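PDB 1JAK: beta-N-acetylhexosaminidase from Streptomyces plicatus, which hydrolyses terminal, non-reducing N-acetylhexosamine residues of beta-N-acetylhexosaminides, as a family 20 glycoside hydrolase that works by substrate-assisted catalysis. Local coordinates for residues R45-R50 and Y74-T79; D62-L67 and Q124-L129; R101-P106 and G148-D153; Y417-R422 and S506-W511. All blocks are in the same frame, centred on the assembly; numbering follows the deposited sequence.

Contact 1. Residues R45-R50 and Y74-T79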
loop_
_atom_site.group_PDB
_atom_site.type_symbol
_atom_site.label_atom_id
_atom_site.label_comp_id
_atom_site.label_asym_id
_atom_site.label_seq_id
_atom_site.Cartn_x
_atom_site.Cartn_y
_atom_site.Cartn_z
ATOM N N ARG A 45 -10.545 -19.226 26.840
ATOM C CA ARG A 45 -10.621 -20.429 26.017
ATOM C C ARG A 45 -11.944 -20.710 25.315
ATOM O O ARG A 45 -11.951 -21.217 24.195
ATOM C CB ARG A 45 -10.212 -21.655 26.843
ATOM C CG ARG A 45 -11.242 -22.121 27.863
ATOM C CD ARG A 45 -10.627 -23.124 28.839
ATOM N NE ARG A 45 -9.900 -24.199 28.163
ATOM C CZ ARG A 45 -10.469 -25.158 27.438
ATOM N NH1 ARG A 45 -11.787 -25.189 27.285
ATOM N NH2 ARG A 45 -9.718 -26.089 26.863
ATOM N N GLY A 46 -13.061 -20.375 25.953
ATOM C CA GLY A 46 -14.352 -20.650 25.343
ATOM C C GLY A 46 -14.963 -19.540 24.509
ATOM O O GLY A 46 -16.118 -19.636 24.096
ATOM N N THR A 47 -14.198 -18.491 24.240
ATOM C CA THR A 47 -14.726 -17.379 23.459
ATOM C C THR A 47 -15.107 -17.763 22.034
ATOM O O THR A 47 -14.334 -18.401 21.318
ATOM C CB THR A 47 -13.725 -16.208 23.401
ATOM O OG1 THR A 47 -13.536 -15.675 24.718
ATOM C CG2 THR A 47 -14.250 -15.102 22.484
ATOM N N HIS A 48 -16.314 -17.368 21.640
ATOM C CA HIS A 48 -16.834 -17.622 20.301
ATOM C C HIS A 48 -16.823 -16.304 19.533
ATOM O O HIS A 48 -16.911 -15.233 20.130
ATOM C CB HIS A 48 -18.281 -18.120 20.367
ATOM C CG HIS A 48 -18.423 -19.537 20.822
ATOM N ND1 HIS A 48 -17.553 -20.127 21.712
ATOM C CD2 HIS A 48 -19.360 -20.473 20.538
ATOM C CE1 HIS A 48 -17.946 -21.365 21.956
ATOM N NE2 HIS A 48 -19.040 -21.599 21.257
ATOM N N ILE A 49 -16.703 -16.391 18.212
ATOM C CA ILE A 49 -16.736 -15.209 17.362
ATOM C C ILE A 49 -18.086 -15.275 16.655
ATOM O O ILE A 49 -18.307 -16.131 15.798
ATOM C CB ILE A 49 -15.596 -15.218 16.322
ATOM C CG1 ILE A 49 -14.253 -15.023 17.033
ATOM C CG2 ILE A 49 -15.812 -14.112 15.293
ATOM C CD1 ILE A 49 -13.048 -15.259 16.147
ATOM N N ARG A 50 -18.991 -14.386 17.050
ATOM C CA ARG A 50 -20.331 -14.332 16.478
ATOM C C ARG A 50 -20.358 -13.368 15.302
ATOM O O ARG A 50 -19.933 -12.222 15.425
ATOM C CB ARG A 50 -21.330 -13.873 17.546
ATOM C CG ARG A 50 -22.767 -13.674 17.061
ATOM C CD ARG A 50 -23.421 -14.977 16.636
ATOM N NE ARG A 50 -24.881 -14.883 16.658
ATOM C CZ ARG A 50 -25.608 -14.154 15.814
ATOM N NH1 ARG A 50 -25.020 -13.447 14.861
ATOM N NH2 ARG A 50 -26.929 -14.129 15.933
ATOM N N TYR A 74 -6.651 -21.174 21.410
ATOM C CA TYR A 74 -8.099 -21.362 21.538
ATOM C C TYR A 74 -8.778 -21.803 20.244
ATOM O O TYR A 74 -8.312 -21.502 19.148
ATOM C CB TYR A 74 -8.784 -20.067 21.994
ATOM C CG TYR A 74 -8.318 -19.480 23.309
ATOM C CD1 TYR A 74 -7.669 -20.260 24.269
ATOM C CD2 TYR A 74 -8.576 -18.145 23.614
ATOM C CE1 TYR A 74 -7.295 -19.720 25.501
ATOM C CE2 TYR A 74 -8.209 -17.598 24.837
ATOM C CZ TYR A 74 -7.571 -18.387 25.776
ATOM O OH TYR A 74 -7.222 -17.838 26.986
ATOM N N ARG A 75 -9.908 -22.491 20.388
ATOM C CA ARG A 75 -10.673 -22.969 19.241
ATOM C C ARG A 75 -11.228 -21.789 18.444
ATOM O O ARG A 75 -11.126 -21.755 17.217
ATOM C CB ARG A 75 -11.831 -23.850 19.712
ATOM C CG ARG A 75 -12.641 -24.455 18.577
ATOM C CD ARG A 75 -13.941 -25.060 19.083
ATOM N NE ARG A 75 -14.753 -25.570 17.981
ATOM C CZ ARG A 75 -16.046 -25.864 18.076
ATOM N NH1 ARG A 75 -16.686 -25.701 19.227
ATOM N NH2 ARG A 75 -16.701 -26.318 17.016
ATOM N N LEU A 76 -11.821 -20.834 19.154
ATOM C CA LEU A 76 -12.392 -19.637 18.540
ATOM C C LEU A 76 -13.295 -19.948 17.352
ATOM O O LEU A 76 -13.034 -19.521 16.227
ATOM C CB LEU A 76 -11.271 -18.693 18.099
ATOM C CG LEU A 76 -10.459 -18.080 19.242
ATOM C CD1 LEU A 76 -9.203 -17.430 18.687
ATOM C CD2 LEU A 76 -11.313 -17.070 19.990
ATOM N N PRO A 77 -14.382 -20.695 17.588
ATOM C CA PRO A 77 -15.294 -21.033 16.494
ATOM C C PRO A 77 -16.021 -19.795 15.975
ATOM O O PRO A 77 -16.315 -18.876 16.741
ATOM C CB PRO A 77 -16.247 -22.030 17.145
ATOM C CG PRO A 77 -16.346 -21.508 18.544
ATOM C CD PRO A 77 -14.904 -21.179 18.879
ATOM N N VAL A 78 -16.289 -19.772 14.674
ATOM C CA VAL A 78 -17.002 -18.662 14.046
ATOM C C VAL A 78 -18.420 -19.164 13.778
ATOM O O VAL A 78 -18.617 -20.128 13.039
ATOM C CB VAL A 78 -16.325 -18.241 12.725
ATOM C CG1 VAL A 78 -17.115 -17.117 12.057
ATOM C CG2 VAL A 78 -14.903 -17.784 13.010
ATOM N N THR A 79 -19.398 -18.507 14.389
ATOM C CA THR A 79 -20.792 -18.915 14.266
ATOM C C THR A 79 -21.752 -17.755 14.030
ATOM O O THR A 79 -21.469 -16.613 14.391
ATOM C CB THR A 79 -21.231 -19.661 15.546
ATOM O OG1 THR A 79 -22.640 -19.901 15.512
ATOM C CG2 THR A 79 -20.887 -18.835 16.783
HETATM O O HOH W 1 -12.763 -20.603 21.669
HETATM O O HOH W 2 -10.732 -23.401 23.307
#
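The carbonyl oxygen of Ile49 accepts one backbone bond and is also approached by a CA-H. Thr79 N donates to Ile49 O at 3.0 Å. Val78 CA comes to 3.3 Å from Ile49 O in a CA-H...O contact. One step back, Ile49 N donates to Pro77 O at 2.9 Å, almost straight at 171°. These two bonds flank Val78 and pair Ile49 with it in parallel; a further bond between Thr79 and Val51 carries the pairing on to Arg50 and Thr79.

Beside it, Pro77 packs on the His48 ring. Pro77 CG lies 3.5 Å from the ring centroid of His48, over the middle of one face, and so is almost equally far from all five ring atoms. His48 CG sits beside its own backbone N (chi1 -75°), which brings it to 3.7 Å from Pro77 CG. His48 ND1 also makes a weak bond to Gly46 O, which may help to set the ring's turn.

A second CH-pi contact lies at the far end. Arg45 CA stands 3.4 Å from the centroid of the Tyr74 ring, over its face. Arg45 N, CA and CB do the touching, while the guanidinium leads away.

Between these points the two segments are bridged by water. One water accepts from Leu76 N at 2.7 Å and donates to both Arg45 O and Thr47 O. Another links Arg45 O to Arg75 N.

Ile49 turns to the face covered by helix 55-72, where it meets Leu64 and Ala65. Strand 49-50, helix 55-72 and strand 78-79 form a beta-alpha-beta crossover within family 20 domain 2.

Contact 2. Residues D62-L67 and Q124-L129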
loop_
_atom_site.group_PDB
_atom_site.type_symbol
_atom_site.label_atom_id
_atom_site.label_comp_id
_atom_site.label_asym_id
_atom_site.label_seq_id
_atom_site.Cartn_x
_atom_site.Cartn_y
_atom_site.Cartn_z
ATOM N N ASP A 62 -13.611 -15.562 10.129
ATOM C CA ASP A 62 -12.583 -16.579 9.936
ATOM C C ASP A 62 -11.204 -15.929 9.912
ATOM O O ASP A 62 -10.233 -16.496 10.408
ATOM C CB ASP A 62 -12.796 -17.346 8.625
ATOM C CG ASP A 62 -14.062 -18.180 8.627
ATOM O OD1 ASP A 62 -14.458 -18.671 9.704
ATOM O OD2 ASP A 62 -14.650 -18.360 7.540
ATOM N N TYR A 63 -11.122 -14.740 9.320
ATOM C CA TYR A 63 -9.858 -14.014 9.244
ATOM C C TYR A 63 -9.349 -13.714 10.652
ATOM O O TYR A 63 -8.169 -13.901 10.959
ATOM C CB TYR A 63 -10.054 -12.701 8.483
ATOM C CG TYR A 63 -8.853 -11.786 8.526
ATOM C CD1 TYR A 63 -7.750 -12.008 7.702
ATOM C CD2 TYR A 63 -8.814 -10.700 9.402
ATOM C CE1 TYR A 63 -6.637 -11.167 7.751
ATOM C CE2 TYR A 63 -7.710 -9.862 9.461
ATOM C CZ TYR A 63 -6.627 -10.097 8.634
ATOM O OH TYR A 63 -5.539 -9.261 8.689
ATOM N N LEU A 64 -10.252 -13.245 11.504
ATOM C CA LEU A 64 -9.906 -12.921 12.881
ATOM C C LEU A 64 -9.490 -14.172 13.653
ATOM O O LEU A 64 -8.476 -14.170 14.353
ATOM C CB LEU A 64 -11.093 -12.253 13.580
ATOM C CG LEU A 64 -10.932 -12.027 15.090
ATOM C CD1 LEU A 64 -9.726 -11.134 15.355
ATOM C CD2 LEU A 64 -12.197 -11.398 15.651
ATOM N N ALA A 65 -10.281 -15.236 13.531
ATOM C CA ALA A 65 -9.973 -16.480 14.228
ATOM C C ALA A 65 -8.576 -16.961 13.849
ATOM O O ALA A 65 -7.794 -17.364 14.714
ATOM C CB ALA A 65 -11.009 -17.546 13.884
ATOM N N ASP A 66 -8.265 -16.918 12.555
ATOM C CA ASP A 66 -6.951 -17.343 12.079
ATOM C C ASP A 66 -5.822 -16.515 12.696
ATOM O O ASP A 66 -4.738 -17.036 12.961
ATOM C CB ASP A 66 -6.868 -17.260 10.550
ATOM C CG ASP A 66 -7.658 -18.359 9.857
ATOM O OD1 ASP A 66 -8.020 -19.351 10.525
ATOM O OD2 ASP A 66 -7.906 -18.237 8.637
ATOM N N LEU A 67 -6.067 -15.227 12.916
ATOM C CA LEU A 67 -5.052 -14.364 13.514
ATOM C C LEU A 67 -4.826 -14.675 14.987
ATOM O O LEU A 67 -3.708 -14.549 15.487
ATOM C CB LEU A 67 -5.452 -12.887 13.407
ATOM C CG LEU A 67 -5.394 -12.150 12.072
ATOM C CD1 LEU A 67 -5.928 -10.738 12.265
ATOM C CD2 LEU A 67 -3.961 -12.113 11.561
ATOM N N GLN A 124 -8.256 -4.823 12.661
ATOM C CA GLN A 124 -6.886 -4.324 12.683
ATOM C C GLN A 124 -6.631 -3.519 13.956
ATOM O O GLN A 124 -5.519 -3.487 14.471
ATOM C CB GLN A 124 -6.605 -3.458 11.452
ATOM C CG GLN A 124 -6.785 -4.181 10.118
ATOM C CD GLN A 124 -6.061 -5.519 10.066
ATOM O OE1 GLN A 124 -4.975 -5.676 10.625
ATOM N NE2 GLN A 124 -6.656 -6.487 9.378
ATOM N N THR A 125 -7.667 -2.860 14.459
ATOM C CA THR A 125 -7.533 -2.094 15.688
ATOM C C THR A 125 -7.478 -3.066 16.863
ATOM O O THR A 125 -6.654 -2.920 17.770
ATOM C CB THR A 125 -8.719 -1.133 15.863
ATOM O OG1 THR A 125 -8.610 -0.086 14.892
ATOM C CG2 THR A 125 -8.734 -0.531 17.267
ATOM N N LEU A 126 -8.349 -4.069 16.833
ATOM C CA LEU A 126 -8.399 -5.063 17.900
ATOM C C LEU A 126 -7.060 -5.762 18.119
ATOM O O LEU A 126 -6.643 -5.973 19.259
ATOM C CB LEU A 126 -9.482 -6.105 17.599
ATOM C CG LEU A 126 -9.624 -7.257 18.601
ATOM C CD1 LEU A 126 -9.947 -6.706 19.993
ATOM C CD2 LEU A 126 -10.729 -8.196 18.133
ATOM N N ARG A 127 -6.372 -6.116 17.035
ATOM C CA ARG A 127 -5.098 -6.808 17.180
ATOM C C ARG A 127 -4.024 -5.933 17.823
ATOM O O ARG A 127 -3.016 -6.442 18.310
ATOM C CB ARG A 127 -4.620 -7.360 15.827
ATOM C CG ARG A 127 -4.345 -6.324 14.765
ATOM C CD ARG A 127 -4.242 -6.963 13.376
ATOM N NE ARG A 127 -3.148 -7.928 13.258
ATOM C CZ ARG A 127 -2.675 -8.378 12.098
ATOM N NH1 ARG A 127 -3.203 -7.950 10.957
ATOM N NH2 ARG A 127 -1.669 -9.245 12.073
ATOM N N GLN A 128 -4.239 -4.619 17.833
ATOM C CA GLN A 128 -3.285 -3.714 18.462
ATOM C C GLN A 128 -3.653 -3.478 19.929
ATOM O O GLN A 128 -2.801 -3.112 20.739
ATOM C CB GLN A 128 -3.214 -2.385 17.701
ATOM C CG GLN A 128 -2.383 -2.481 16.423
ATOM C CD GLN A 128 -2.167 -1.133 15.755
ATOM O OE1 GLN A 128 -1.901 -0.135 16.424
ATOM N NE2 GLN A 128 -2.259 -1.104 14.429
ATOM N N LEU A 129 -4.920 -3.701 20.270
ATOM C CA LEU A 129 -5.371 -3.539 21.651
ATOM C C LEU A 129 -4.917 -4.758 22.452
ATOM O O LEU A 129 -4.638 -4.665 23.647
ATOM C CB LEU A 129 -6.895 -3.392 21.705
ATOM C CG LEU A 129 -7.431 -2.117 21.041
ATOM C CD1 LEU A 129 -8.949 -2.126 21.041
ATOM C CD2 LEU A 129 -6.898 -0.893 21.783
#
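Tyr63 and Gln124 meet with their side chains at about a right angle, the ring and amide planes 56° apart. Gln124 NE2 donates to Tyr63 OH at 3.1 Å, and the hydroxyl lies in the amide plane. The other end of the amide is also used. Arg127 NH1 donates to Gln124 OE1 at 2.9 Å, in the carbonyl plane and on a lone pair. Both ends of the amide are thus bonded, which fixes its rotation.

The Arg127 guanidinium stands nearly upright to the Tyr63 ring, with 79° between the planes. Leu67 comes over one face of this guanidinium, with Leu67 CD2 3.7 Å from Arg127 NH2. An alanine in place of Gln124 would probably leave Tyr63 OH without this donor and the guanidinium freer to turn.

Away from these polar groups, Leu64 CD1 meets Leu126 CD2 at 4.2 Å, the side chains crossing at about a right angle.

The axes of the two helical segments come within 11.5 Å and run roughly the same way, so long side chains span the gap. Val123 of helix 116-129 also packs on Tyr63, Leu64 and Leu67. Leu126 rests on Val146 of strand 145-153, and Ala65 touches Val78 of strand 78-79.

Contact 3. Residues R101-P106 and G148-D153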
loop_
_atom_site.group_PDB
_atom_site.type_symbol
_atom_site.label_atom_id
_atom_site.label_comp_id
_atom_site.label_asym_id
_atom_site.label_seq_id
_atom_site.Cartn_x
_atom_site.Cartn_y
_atom_site.Cartn_z
ATOM N N ARG A 101 -17.304 0.875 14.673
ATOM C CA ARG A 101 -17.361 1.252 16.075
ATOM C C ARG A 101 -16.880 -0.001 16.792
ATOM O O ARG A 101 -17.206 -1.116 16.377
ATOM C CB ARG A 101 -18.785 1.586 16.540
ATOM C CG ARG A 101 -18.818 1.961 18.022
ATOM C CD ARG A 101 -20.173 2.465 18.513
ATOM N NE ARG A 101 -21.147 1.394 18.711
ATOM C CZ ARG A 101 -22.074 1.044 17.825
ATOM N NH1 ARG A 101 -22.163 1.680 16.664
ATOM N NH2 ARG A 101 -22.923 0.063 18.106
ATOM N N LEU A 102 -16.077 0.173 17.835
ATOM C CA LEU A 102 -15.586 -0.961 18.605
ATOM C C LEU A 102 -15.900 -0.716 20.074
ATOM O O LEU A 102 -15.416 0.247 20.674
ATOM C CB LEU A 102 -14.073 -1.144 18.413
ATOM C CG LEU A 102 -13.431 -2.373 19.079
ATOM C CD1 LEU A 102 -12.103 -2.689 18.396
ATOM C CD2 LEU A 102 -13.220 -2.124 20.569
ATOM N N ASP A 103 -16.735 -1.582 20.641
ATOM C CA ASP A 103 -17.110 -1.477 22.045
ATOM C C ASP A 103 -16.438 -2.619 22.798
ATOM O O ASP A 103 -16.456 -3.762 22.343
ATOM C CB ASP A 103 -18.631 -1.572 22.194
ATOM C CG ASP A 103 -19.361 -0.452 21.478
ATOM O OD1 ASP A 103 -19.080 0.726 21.775
ATOM O OD2 ASP A 103 -20.219 -0.748 20.620
ATOM N N SER A 104 -15.840 -2.307 23.944
ATOM C CA SER A 104 -15.149 -3.314 24.741
ATOM C C SER A 104 -15.481 -3.232 26.225
ATOM O O SER A 104 -15.505 -2.151 26.809
ATOM C CB SER A 104 -13.636 -3.179 24.560
ATOM O OG SER A 104 -12.943 -4.086 25.400
ATOM N N GLY A 105 -15.719 -4.392 26.828
ATOM C CA GLY A 105 -16.041 -4.451 28.239
ATOM C C GLY A 105 -16.209 -5.892 28.681
ATOM O O GLY A 105 -16.059 -6.806 27.872
ATOM N N PRO A 106 -16.520 -6.132 29.963
ATOM C CA PRO A 106 -16.700 -7.498 30.466
ATOM C C PRO A 106 -17.729 -8.302 29.674
ATOM O O PRO A 106 -17.643 -9.528 29.600
ATOM C CB PRO A 106 -17.139 -7.272 31.911
ATOM C CG PRO A 106 -16.420 -6.008 32.281
ATOM C CD PRO A 106 -16.642 -5.150 31.055
ATOM N N GLY A 148 -11.166 -1.370 28.029
ATOM C CA GLY A 148 -12.586 -1.084 27.979
ATOM C C GLY A 148 -12.907 0.290 27.422
ATOM O O GLY A 148 -12.131 1.233 27.577
ATOM N N GLY A 149 -14.055 0.404 26.764
ATOM C CA GLY A 149 -14.451 1.682 26.207
ATOM C C GLY A 149 -15.024 1.579 24.809
ATOM O O GLY A 149 -15.375 0.495 24.340
ATOM N N THR A 150 -15.109 2.718 24.134
ATOM C CA THR A 150 -15.650 2.757 22.788
ATOM C C THR A 150 -14.768 3.542 21.828
ATOM O O THR A 150 -14.255 4.606 22.166
ATOM C CB THR A 150 -17.051 3.397 22.776
ATOM O OG1 THR A 150 -17.964 2.566 23.504
ATOM C CG2 THR A 150 -17.548 3.568 21.346
ATOM N N ILE A 151 -14.597 2.992 20.631
ATOM C CA ILE A 151 -13.823 3.634 19.579
ATOM C C ILE A 151 -14.761 3.784 18.385
ATOM O O ILE A 151 -15.426 2.827 17.992
ATOM C CB ILE A 151 -12.605 2.774 19.123
ATOM C CG1 ILE A 151 -11.535 2.737 20.215
ATOM C CG2 ILE A 151 -12.022 3.343 17.828
ATOM C CD1 ILE A 151 -10.308 1.910 19.847
ATOM N N GLU A 152 -14.840 4.990 17.833
ATOM C CA GLU A 152 -15.658 5.244 16.651
ATOM C C GLU A 152 -14.614 5.748 15.672
ATOM O O GLU A 152 -13.938 6.741 15.934
ATOM C CB GLU A 152 -16.731 6.291 16.941
ATOM C CG GLU A 152 -17.719 5.825 18.001
ATOM C CD GLU A 152 -19.007 6.619 18.003
ATOM O OE1 GLU A 152 -19.819 6.444 17.068
ATOM O OE2 GLU A 152 -19.204 7.422 18.937
ATOM N N ASP A 153 -14.493 5.062 14.542
ATOM C CA ASP A 153 -13.434 5.367 13.589
ATOM C C ASP A 153 -13.849 5.387 12.113
ATOM O O ASP A 153 -14.509 4.471 11.634
ATOM C CB ASP A 153 -12.355 4.302 13.819
ATOM C CG ASP A 153 -10.967 4.747 13.426
ATOM O OD1 ASP A 153 -10.759 5.936 13.116
ATOM O OD2 ASP A 153 -10.071 3.873 13.448
#
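Arg101-Gly105 and Gly149-Asp153 are neighbouring antiparallel strands in the mixed sheet of family 20 domain 2. Four backbone bonds join them. Leu102 and Ile151 form one hydrogen-bonded pair, with Leu102 N to Ile151 O at 2.7 Å and a return bond from Ile151 N to Leu102 O. Ser104 and Gly149 form the other, with Ser104 N to Gly149 O at 2.9 Å and Gly149 N back to Ser104 O.

Polar side chains line one face. In the non-hydrogen-bonded pair Asp103-Thr150 they lie side by side, pointing the same way. Thr150 OG1 donates to Asp103 OD1 at 2.8 Å, meeting that oxygen nearly along its C-O axis. The second oxygen serves Arg101: Arg101 NE reaches the syn lone pair of Asp103 OD2 at 3.0 Å in a salt bridge. An alanine at Asp103 would probably leave the Thr150 hydroxyl without this acceptor and the Arg101 guanidinium less firmly oriented.

The aliphatic part of Arg101 runs beside Glu152, with Arg101 CG 4.0 Å from Glu152 CG. Their polar ends share one partner, since Tyr95 OH bonds both Arg101 NH1 and Glu152 OE1.

On the opposite face Leu102 CB meets Ile151 CB at 4.2 Å. Gly149 has backbone angles at which a CB would jam against the carbonyl O of Gly148.

Strand 108-113 pairs with the other edge of 100-105, and strand 33-36 with 145-153. Leu102 and Ile151 face helix 116-129, as in an alpha/beta layered domain with helices packed on a sheet.

Contact 4. Residues Y417-R422 and S506-W511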
loop_
_atom_site.group_PDB
_atom_site.type_symbol
_atom_site.label_atom_id
_atom_site.label_comp_id
_atom_site.label_asym_id
_atom_site.label_seq_id
_atom_site.Cartn_x
_atom_site.Cartn_y
_atom_site.Cartn_z
ATOM N N TYR A 417 18.002 12.351 3.076
ATOM C CA TYR A 417 17.697 11.325 4.067
ATOM C C TYR A 417 16.307 11.557 4.627
ATOM O O TYR A 417 15.839 12.691 4.706
ATOM C CB TYR A 417 18.756 11.342 5.169
ATOM C CG TYR A 417 20.112 10.996 4.614
ATOM C CD1 TYR A 417 20.328 9.762 4.009
ATOM C CD2 TYR A 417 21.150 11.927 4.606
ATOM C CE1 TYR A 417 21.537 9.459 3.399
ATOM C CE2 TYR A 417 22.373 11.632 3.996
ATOM C CZ TYR A 417 22.554 10.395 3.392
ATOM O OH TYR A 417 23.742 10.083 2.770
ATOM N N VAL A 418 15.639 10.475 5.008
ATOM C CA VAL A 418 14.284 10.591 5.519
ATOM C C VAL A 418 14.083 9.795 6.797
ATOM O O VAL A 418 13.806 8.596 6.757
ATOM C CB VAL A 418 13.269 10.120 4.450
ATOM C CG1 VAL A 418 11.841 10.293 4.959
ATOM C CG2 VAL A 418 13.473 10.913 3.159
ATOM N N GLU A 419 14.246 10.464 7.936
ATOM C CA GLU A 419 14.044 9.807 9.220
ATOM C C GLU A 419 12.551 9.656 9.475
ATOM O O GLU A 419 11.718 10.141 8.706
ATOM C CB GLU A 419 14.698 10.600 10.357
ATOM C CG GLU A 419 16.028 10.014 10.843
ATOM C CD GLU A 419 15.861 8.768 11.711
ATOM O OE1 GLU A 419 14.721 8.282 11.863
ATOM O OE2 GLU A 419 16.880 8.275 12.246
ATOM N N VAL A 420 12.221 8.982 10.565
ATOM C CA VAL A 420 10.833 8.731 10.910
ATOM C C VAL A 420 9.984 9.989 11.085
ATOM O O VAL A 420 8.866 10.054 10.576
ATOM C CB VAL A 420 10.753 7.866 12.177
ATOM C CG1 VAL A 420 9.302 7.518 12.486
ATOM C CG2 VAL A 420 11.573 6.598 11.972
ATOM N N GLN A 421 10.498 10.995 11.784
ATOM C CA GLN A 421 9.704 12.203 11.969
ATOM C C GLN A 421 9.399 12.902 10.650
ATOM O O GLN A 421 8.265 13.305 10.410
ATOM C CB GLN A 421 10.385 13.190 12.927
ATOM C CG GLN A 421 9.569 14.471 13.096
ATOM C CD GLN A 421 10.087 15.396 14.184
ATOM O OE1 GLN A 421 11.124 15.145 14.798
ATOM N NE2 GLN A 421 9.359 16.480 14.423
ATOM N N ARG A 422 10.400 13.039 9.785
ATOM C CA ARG A 422 10.174 13.704 8.505
ATOM C C ARG A 422 9.092 13.002 7.686
ATOM O O ARG A 422 8.256 13.647 7.054
ATOM C CB ARG A 422 11.467 13.765 7.681
ATOM C CG ARG A 422 11.295 14.533 6.369
ATOM C CD ARG A 422 12.563 14.546 5.530
ATOM N NE ARG A 422 12.411 15.380 4.338
ATOM C CZ ARG A 422 12.385 16.709 4.352
ATOM N NH1 ARG A 422 12.503 17.368 5.500
ATOM N NH2 ARG A 422 12.239 17.383 3.218
ATOM N N SER A 506 14.902 3.636 14.983
ATOM C CA SER A 506 15.215 5.056 14.924
ATOM C C SER A 506 15.448 5.682 16.289
ATOM O O SER A 506 14.684 5.460 17.225
ATOM C CB SER A 506 14.086 5.813 14.229
ATOM O OG SER A 506 14.317 7.209 14.294
ATOM N N PRO A 507 16.513 6.486 16.415
ATOM C CA PRO A 507 16.798 7.131 17.699
ATOM C C PRO A 507 15.757 8.199 18.044
ATOM O O PRO A 507 15.710 8.684 19.177
ATOM C CB PRO A 507 18.198 7.710 17.487
ATOM C CG PRO A 507 18.216 8.011 16.017
ATOM C CD PRO A 507 17.564 6.786 15.426
ATOM N N GLN A 508 14.924 8.559 17.069
ATOM C CA GLN A 508 13.885 9.570 17.281
ATOM C C GLN A 508 12.676 8.993 18.010
ATOM O O GLN A 508 11.815 9.735 18.482
ATOM C CB GLN A 508 13.391 10.138 15.946
ATOM C CG GLN A 508 14.458 10.689 15.016
ATOM C CD GLN A 508 13.846 11.311 13.774
ATOM O OE1 GLN A 508 12.866 10.798 13.234
ATOM N NE2 GLN A 508 14.426 12.417 13.310
ATOM N N VAL A 509 12.614 7.669 18.090
ATOM C CA VAL A 509 11.490 6.983 18.722
ATOM C C VAL A 509 11.893 6.307 20.033
ATOM O O VAL A 509 12.869 5.564 20.079
ATOM C CB VAL A 509 10.919 5.918 17.761
ATOM C CG1 VAL A 509 9.721 5.227 18.389
ATOM C CG2 VAL A 509 10.538 6.569 16.437
ATOM N N PRO A 510 11.133 6.555 21.116
ATOM C CA PRO A 510 11.410 5.973 22.435
ATOM C C PRO A 510 10.864 4.553 22.571
ATOM O O PRO A 510 9.985 4.292 23.393
ATOM C CB PRO A 510 10.724 6.952 23.379
ATOM C CG PRO A 510 9.493 7.307 22.615
ATOM C CD PRO A 510 10.009 7.507 21.192
ATOM N N TRP A 511 11.411 3.647 21.768
ATOM C CA TRP A 511 10.996 2.245 21.725
ATOM C C TRP A 511 10.683 1.570 23.055
ATOM O O TRP A 511 11.450 1.663 24.010
ATOM C CB TRP A 511 12.051 1.428 20.979
ATOM C CG TRP A 511 12.317 1.972 19.618
ATOM C CD1 TRP A 511 13.432 2.640 19.201
ATOM C CD2 TRP A 511 11.420 1.951 18.503
ATOM N NE1 TRP A 511 13.286 3.039 17.895
ATOM C CE2 TRP A 511 12.058 2.631 17.442
ATOM C CE3 TRP A 511 10.136 1.428 18.299
ATOM C CZ2 TRP A 511 11.456 2.802 16.192
ATOM C CZ3 TRP A 511 9.535 1.598 17.057
ATOM C CH2 TRP A 511 10.198 2.279 16.018
HETATM O O HOH W 3 13.344 13.875 10.725
#
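The Glu419 carboxylate and the Gln508 amide are stacked, their planes 30° apart. Glu419 CB is 3.5 Å from Gln508 NE2, so the glutamate stem also lies against the amide. Glu419 OE1 and Gln508 OE1, both acceptors, lie 3.4 Å apart without bonding each other.

Glu419 OE1 takes two bonds. Val420 N donates to the anti lone pair of Glu419 OE1 at 2.9 Å. Ser506 OG donates to Glu419 OE1 at 2.7 Å from the syn side, 31° out of the carboxylate plane. Glu419 OE2 has its own partner in Tyr504 OH.

Gln508 OE1 accepts from Gln421 N at 2.8 Å, in the carbonyl plane, with an N-H...O angle of 167°. Glu419 is at the N-cap position of helix 420-424; its OE1 takes Val420 N, and Gln508 OE1, from the other segment, takes Gln421 N. Gln508 NE2 also holds a water at 3.2 Å.

Ser506 OG accepts from Gln508 N, an ST turn within the type I turn Ser506-Val509. Next to these polar groups Val420 CG2 presses on Ser506 CB at 3.5 Å, a tight fit.

On the Trp511 ring, Val509 CG1 sits over the centre of one face, 3.5 Å above its plane. Trp511 also touches Ala493 and Trp496 of helix 493-499. Val420 packs on Trp482 and Leu489 of helix 482-490, and Val509 on Ala490 at that helix's end.

In the fold
Contacts 1, 2 and 3 belong to one alpha/beta domain. Contact 2 lies between the other two and touches both. Ile49 CD1 of contact 1 is 4.0 Å from Leu64 CD2 of contact 2. Thr125 CG2 of contact 2 is 3.9 Å from Ile151 CD1 of contact 3. Contacts 1 and 3 reach the same sheet, but their nearest atoms are about 9 Å apart. Contact 4 stands apart, its nearest atoms about 12 Å from contact 2 and about 27 Å from contact 1. It ties a segment of the catalytic domain to the C-terminal loop. Residues 417-422 follow closely on Leu412 and Trp414, which line the inhibitor pocket.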